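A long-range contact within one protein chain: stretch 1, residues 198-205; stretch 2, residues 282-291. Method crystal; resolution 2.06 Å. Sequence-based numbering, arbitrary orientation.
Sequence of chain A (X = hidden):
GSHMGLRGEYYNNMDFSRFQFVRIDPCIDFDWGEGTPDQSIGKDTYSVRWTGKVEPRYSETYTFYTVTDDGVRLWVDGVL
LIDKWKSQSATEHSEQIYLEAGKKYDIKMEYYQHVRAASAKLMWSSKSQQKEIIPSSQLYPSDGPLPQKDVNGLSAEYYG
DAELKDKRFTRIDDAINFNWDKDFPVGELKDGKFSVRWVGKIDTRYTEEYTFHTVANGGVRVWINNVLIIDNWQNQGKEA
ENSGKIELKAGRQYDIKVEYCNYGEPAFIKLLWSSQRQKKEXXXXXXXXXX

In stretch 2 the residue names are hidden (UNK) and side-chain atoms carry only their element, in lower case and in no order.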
ATOM      1  N   TRP A 198     -14.828 -11.086  -4.239  1.00 31.61           N
ATOM      2  CA  TRP A 198     -14.235  -9.805  -3.815  1.00 31.72           C
ATOM      3  C   TRP A 198     -12.721  -9.975  -3.834  1.00 32.75           C
ATOM      4  O   TRP A 198     -12.217 -10.943  -3.254  1.00 34.86           O
ATOM      5  CB  TRP A 198     -14.703  -9.440  -2.417  1.00 29.90           C
ATOM      6  CG  TRP A 198     -16.178  -9.165  -2.302  1.00 32.93           C
ATOM      7  CD1 TRP A 198     -16.807  -7.965  -2.513  1.00 35.00           C
ATOM      8  CD2 TRP A 198     -17.196 -10.077  -1.839  1.00 33.07           C
ATOM      9  NE1 TRP A 198     -18.158  -8.096  -2.286  1.00 35.45           N
ATOM     10  CE2 TRP A 198     -18.421  -9.379  -1.867  1.00 34.70           C
ATOM     11  CE3 TRP A 198     -17.204 -11.424  -1.463  1.00 31.73           C
ATOM     12  CZ2 TRP A 198     -19.628  -9.991  -1.513  1.00 35.45           C
ATOM     13  CZ3 TRP A 198     -18.393 -12.033  -1.143  1.00 31.40           C
ATOM     14  CH2 TRP A 198     -19.578 -11.314  -1.123  1.00 31.47           C
ATOM     15  N   VAL A 199     -12.054  -9.081  -4.540  1.00 34.40           N
ATOM     16  CA  VAL A 199     -10.577  -8.972  -4.549  1.00 32.64           C
ATOM     17  C   VAL A 199     -10.191  -7.554  -4.175  1.00 29.43           C
ATOM     18  O   VAL A 199     -10.871  -6.628  -4.641  1.00 32.09           O
ATOM     19  CB  VAL A 199     -10.032  -9.328  -5.941  1.00 33.45           C
ATOM     20  CG1 VAL A 199      -8.491  -9.171  -5.974  1.00 40.56           C
ATOM     21  CG2 VAL A 199     -10.414 -10.748  -6.276  1.00 38.74           C
ATOM     22  N   GLY A 200      -9.045  -7.420  -3.506  1.00 34.37           N
ATOM     23  CA  GLY A 200      -8.373  -6.145  -3.325  1.00 33.30           C
ATOM     24  C   GLY A 200      -7.266  -6.230  -2.301  1.00 30.96           C
ATOM     25  O   GLY A 200      -6.488  -7.180  -2.336  1.00 22.12           O
ATOM     26  N   LYS A 201      -7.223  -5.201  -1.472  1.00 27.09           N
ATOM     27  CA  LYS A 201      -6.208  -4.966  -0.461  1.00 30.39           C
ATOM     28  C   LYS A 201      -6.929  -4.596   0.816  1.00 27.63           C
ATOM     29  O   LYS A 201      -7.989  -3.932   0.748  1.00 30.92           O
ATOM     30  CB  LYS A 201      -5.244  -3.798  -0.768  1.00 32.55           C
ATOM     31  CG  LYS A 201      -4.583  -3.757  -2.124  1.00 37.10           C
ATOM     32  CD  LYS A 201      -3.485  -4.763  -2.275  1.00 38.91           C
ATOM     33  CE  LYS A 201      -2.768  -4.704  -3.603  1.00 45.08           C
ATOM     34  NZ  LYS A 201      -1.460  -5.397  -3.464  1.00 51.68           N
ATOM     35  N   ILE A 202      -6.281  -5.009   1.903  1.00 28.07           N
ATOM     36  CA  ILE A 202      -6.630  -4.733   3.315  1.00 28.92           C
ATOM     37  C   ILE A 202      -5.381  -4.257   4.091  1.00 28.81           C
ATOM     38  O   ILE A 202      -4.266  -4.641   3.691  1.00 28.01           O
ATOM     39  CB  ILE A 202      -7.277  -5.984   3.891  1.00 29.34           C
ATOM     40  CG1 ILE A 202      -7.995  -5.657   5.190  1.00 30.43           C
ATOM     41  CG2 ILE A 202      -6.350  -7.192   4.024  1.00 25.24           C
ATOM     42  CD1 ILE A 202      -8.775  -6.804   5.742  1.00 31.02           C
ATOM     43  N   ASP A 203      -5.555  -3.321   5.042  1.00 26.24           N
ATOM     44  CA  ASP A 203      -4.524  -2.967   6.040  1.00 29.61           C
ATOM     45  C   ASP A 203      -5.205  -2.875   7.387  1.00 31.00           C
ATOM     46  O   ASP A 203      -6.454  -2.896   7.498  1.00 27.36           O
ATOM     47  CB  ASP A 203      -3.709  -1.709   5.715  1.00 28.40           C
ATOM     48  CG  ASP A 203      -4.513  -0.438   5.559  1.00 34.62           C
ATOM     49  OD1 ASP A 203      -5.670  -0.398   6.031  1.00 35.89           O
ATOM     50  OD2 ASP A 203      -4.033   0.451   4.806  1.00 41.08           O
ATOM     51  N   THR A 204      -4.374  -2.982   8.371  1.00 31.59           N
ATOM     52  CA  THR A 204      -4.780  -3.243   9.768  1.00 34.05           C
ATOM     53  C   THR A 204      -4.419  -2.001  10.559  1.00 33.68           C
ATOM     54  O   THR A 204      -3.531  -1.261  10.121  1.00 40.26           O
ATOM     55  CB  THR A 204      -4.081  -4.463  10.354  1.00 32.27           C
ATOM     56  OG1 THR A 204      -2.680  -4.162  10.478  1.00 39.39           O
ATOM     57  CG2 THR A 204      -4.266  -5.693   9.498  1.00 31.24           C
ATOM     58  N   ARG A 205      -4.975  -1.893  11.748  1.00 36.83           N
ATOM     59  CA  ARG A 205      -4.593  -0.861  12.740  1.00 36.56           C
ATOM     60  C   ARG A 205      -3.368  -1.364  13.521  1.00 38.58           C
ATOM     61  O   ARG A 205      -2.627  -0.542  14.030  1.00 34.12           O
ATOM     62  CB  ARG A 205      -5.792  -0.577  13.657  1.00 33.42           C
ATOM     63  CG  ARG A 205      -6.899   0.257  13.027  1.00 47.41           C
ATOM     64  CD  ARG A 205      -8.071   0.583  13.987  1.00 49.19           C
ATOM     65  NE  ARG A 205      -7.509   1.244  15.175  1.00 59.66           N
ATOM     66  CZ  ARG A 205      -7.174   2.516  15.264  1.00 53.94           C
ATOM     67  NH1 ARG A 205      -7.408   3.336  14.258  1.00 57.14           N
ATOM     68  NH2 ARG A 205      -6.637   2.967  16.376  1.00 58.85           N
ATOM     69  N   UNK A 282     -17.338  -5.954  11.782  1.00 30.68           N
ATOM     70  CA  UNK A 282     -17.327  -6.006  10.304  1.00 36.33           C
ATOM     71  C   UNK A 282     -16.057  -5.243   9.833  1.00 34.04           C
ATOM     72  O   UNK A 282     -15.823  -4.119  10.300  1.00 34.01           O
ATOM     73  c   UNK A 282     -19.867  -6.239  10.152  1.00 37.83           C
ATOM     74  c   UNK A 282     -18.568  -5.382   8.196  1.00 40.54           C
ATOM     75  c   UNK A 282     -18.632  -5.435   9.715  1.00 38.56           C
ATOM     76  N   UNK A 283     -15.231  -5.837   8.962  1.00 27.48           N
ATOM     77  CA  UNK A 283     -14.064  -5.081   8.452  1.00 27.11           C
ATOM     78  C   UNK A 283     -14.611  -3.847   7.746  1.00 30.26           C
ATOM     79  O   UNK A 283     -15.483  -3.964   6.859  1.00 33.42           O
ATOM     80  c   UNK A 283     -12.008  -5.141   7.106  1.00 26.35           C
ATOM     81  c   UNK A 283     -12.865  -7.261   8.179  1.00 29.22           C
ATOM     82  c   UNK A 283     -13.216  -5.930   7.528  1.00 28.33           C
ATOM     83  N   UNK A 284     -14.125  -2.648   8.133  1.00 28.48           N
ATOM     84  CA  UNK A 284     -14.686  -1.386   7.668  1.00 29.77           C
ATOM     85  C   UNK A 284     -14.218  -1.069   6.257  1.00 28.57           C
ATOM     86  O   UNK A 284     -13.162  -1.461   5.885  1.00 32.03           O
ATOM     87  c   UNK A 284     -14.222  -0.299   8.669  1.00 35.63           C
ATOM     88  c   UNK A 284     -13.210  -2.447   9.258  1.00 31.48           C
ATOM     89  c   UNK A 284     -13.404  -0.997   9.693  1.00 33.01           C
ATOM     90  N   UNK A 285     -15.016  -0.328   5.518  1.00 28.35           N
ATOM     91  CA  UNK A 285     -14.662   0.114   4.145  1.00 29.85           C
ATOM     92  C   UNK A 285     -13.330   0.874   4.157  1.00 31.26           C
ATOM     93  O   UNK A 285     -12.564   0.738   3.202  1.00 29.30           O
ATOM     94  c   UNK A 285     -15.726   0.947   3.582  1.00 32.93           C
ATOM     95  o   UNK A 285     -15.537   1.077   2.172  1.00 41.08           O
ATOM     96  N   UNK A 286     -13.020   1.604   5.225  1.00 32.81           N
ATOM     97  CA  UNK A 286     -11.769   2.430   5.230  1.00 33.44           C
ATOM     98  C   UNK A 286     -10.507   1.541   5.304  1.00 36.47           C
ATOM     99  O   UNK A 286      -9.381   2.096   5.177  1.00 39.83           O
ATOM    100  c   UNK A 286     -11.768   4.023   8.778  1.00 54.00           C
ATOM    101  n   UNK A 286     -13.541   5.503   9.660  1.00 83.73           N
ATOM    102  c   UNK A 286     -13.229   4.142   9.158  1.00 71.35           C
ATOM    103  c   UNK A 286     -11.597   2.947   7.727  1.00 42.05           C
ATOM    104  c   UNK A 286     -11.845   3.482   6.337  1.00 33.96           C
ATOM    105  N   UNK A 287     -10.625   0.220   5.492  1.00 34.76           N
ATOM    106  CA  UNK A 287      -9.425  -0.638   5.524  1.00 34.46           C
ATOM    107  C   UNK A 287      -9.339  -1.509   4.286  1.00 34.39           C
ATOM    108  O   UNK A 287      -8.466  -2.420   4.299  1.00 34.35           O
ATOM    109  c   UNK A 287      -9.371  -1.475   6.789  1.00 31.30           C
ATOM    110  c   UNK A 287      -9.132  -0.604   7.993  1.00 36.25           C
ATOM    111  n   UNK A 287      -7.871  -0.290   8.312  1.00 29.40           N
ATOM    112  o   UNK A 287     -10.103  -0.214   8.617  1.00 34.97           O
ATOM    113  N   UNK A 288     -10.258  -1.310   3.337  1.00 32.18           N
ATOM    114  CA  UNK A 288     -10.440  -2.209   2.185  1.00 32.08           C
ATOM    115  C   UNK A 288     -10.174  -1.330   0.978  1.00 29.14           C
ATOM    116  O   UNK A 288     -10.516  -0.120   1.020  1.00 32.28           O
ATOM    117  c   UNK A 288     -11.254  -5.020   3.347  1.00 27.54           C
ATOM    118  c   UNK A 288     -13.592  -4.177   3.516  1.00 32.75           C
ATOM    119  c   UNK A 288     -11.847  -2.855   2.209  1.00 30.12           C
ATOM    120  c   UNK A 288     -12.118  -3.783   3.399  1.00 26.32           C
ATOM    121  N   UNK A 289      -9.421  -1.848   0.048  1.00 27.89           N
ATOM    122  CA  UNK A 289      -9.024  -1.067  -1.133  1.00 30.67           C
ATOM    123  C   UNK A 289      -9.310  -1.856  -2.376  1.00 28.44           C
ATOM    124  O   UNK A 289      -8.928  -3.008  -2.415  1.00 31.25           O
ATOM    125  c   UNK A 289      -6.774   1.780   2.348  1.00 46.66           C
ATOM    126  c   UNK A 289      -6.950  -0.400   1.341  1.00 45.22           C
ATOM    127  c   UNK A 289      -7.225   0.180   0.098  1.00 34.29           C
ATOM    128  c   UNK A 289      -7.054   2.369   1.129  1.00 36.98           C
ATOM    129  c   UNK A 289      -7.288   1.576   0.010  1.00 39.16           C
ATOM    130  c   UNK A 289      -6.719   0.394   2.465  1.00 38.00           C
ATOM    131  c   UNK A 289      -7.544  -0.685  -1.097  1.00 28.86           C
ATOM    132  N   UNK A 290      -9.854  -1.181  -3.383  1.00 35.40           N
ATOM    133  CA  UNK A 290     -10.439  -1.896  -4.531  1.00 39.91           C
ATOM    134  C   UNK A 290      -9.328  -2.225  -5.510  1.00 50.05           C
ATOM    135  O   UNK A 290      -9.527  -3.177  -6.275  1.00 45.80           O
ATOM    136  c   UNK A 290     -11.545  -1.106  -5.182  1.00 43.71           C
ATOM    137  N   UNK A 291      -8.236  -1.465  -5.487  1.00 47.99           N
ATOM    138  CA  UNK A 291      -7.031  -1.651  -6.346  1.00 52.19           C
ATOM    139  C   UNK A 291      -7.409  -1.355  -7.817  1.00 58.92           C
ATOM    140  O   UNK A 291      -8.083  -0.360  -8.179  1.00 54.19           O
ATOM    141  OXT UNK A 291      -7.040  -2.115  -8.723  1.00 58.63           O
ATOM    142  c   UNK A 291      -4.970  -3.145  -6.707  1.00 64.77           C
ATOM    143  o   UNK A 291      -4.224  -4.028  -6.291  1.00 63.70           O
ATOM    144  o   UNK A 291      -4.628  -2.367  -7.633  1.00 70.75           O
ATOM    145  c   UNK A 291      -6.377  -3.020  -6.093  1.00 50.31           C
TER

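Position 282 carries three carbons, one bearing the other two, and lies out of reach of stretch 1. A fork at the first carbon identifies Val 282. Position 283 has the same forked trio, but its CA-to-CB bond points toward stretch 1 and one branch touches the Ile 202 side chain. This is Val 283, a compact apolar residue suited to a buried site beside an isoleucine; Val 283 CG1 lies 3.9 Å from Ile 202 CD1.

At position 284 three carbons close a ring onto the backbone nitrogen, which can only be Pro 284. It makes no contact with stretch 1, yet its carbonyl accepts a backbone hydrogen bond from the N of position 287, 3.1 Å from O of Pro 284. Position 285 has one carbon and then one oxygen, hence Ser 285, also out of reach; it begins a short 3-10 segment. Position 286 shows four carbons in a row ending in nitrogen. This is Lys 286, whose CA-to-CB bond points away from stretch 1, in keeping with its exposed charged chain.

Position 287 has two carbons, the second carrying two further atoms, one oxygen and one nitrogen: Asn 287. Its amide suits a place between acceptors, since ND2 donates to Asp 203 OD1 at 3.2 Å and, weakly, to Asp 203 O at 3.1 Å. Its backbone O accepts from Asp 203 N at 3.1 Å, so main chain and side chain hold the same partner.

Position 288 has four carbons forked at the second, the pattern of Leu 288. Its CD2 lies 3.8 Å from Ile 202 CG1, an apolar contact on the face that both residues share. Position 289 has one carbon followed by a six-carbon ring with no heteroatom: Phe 289. Its CB lies 3.9 Å from Lys 201 CB, and the broad ring helps fill a buried site, with CE1 3.6 Å from Asp 203 OD2.

Position 290 has a single carbon, Ala 290, its CB directed away from stretch 1. Position 291 has two carbons, the second bearing two oxygens, and ends in a terminal carboxylate: Asp 291. Its OD2 approaches Lys 201 NZ to 4.2 Å, favourable for opposite charges but beyond a salt bridge.

The contact works as a short antiparallel pairing. Lys 201 N donates to Phe 289 O at 2.9 Å, and Phe 289 N returns a bond to Lys 201 O at 2.6 Å. Ile 202 and Leu 288 form the adjoining non-hydrogen-bonded pair, while Asn 287 extends the polar attachment to Asp 203.

Stretch 2, residues 282-291: VVPSKNLFAD
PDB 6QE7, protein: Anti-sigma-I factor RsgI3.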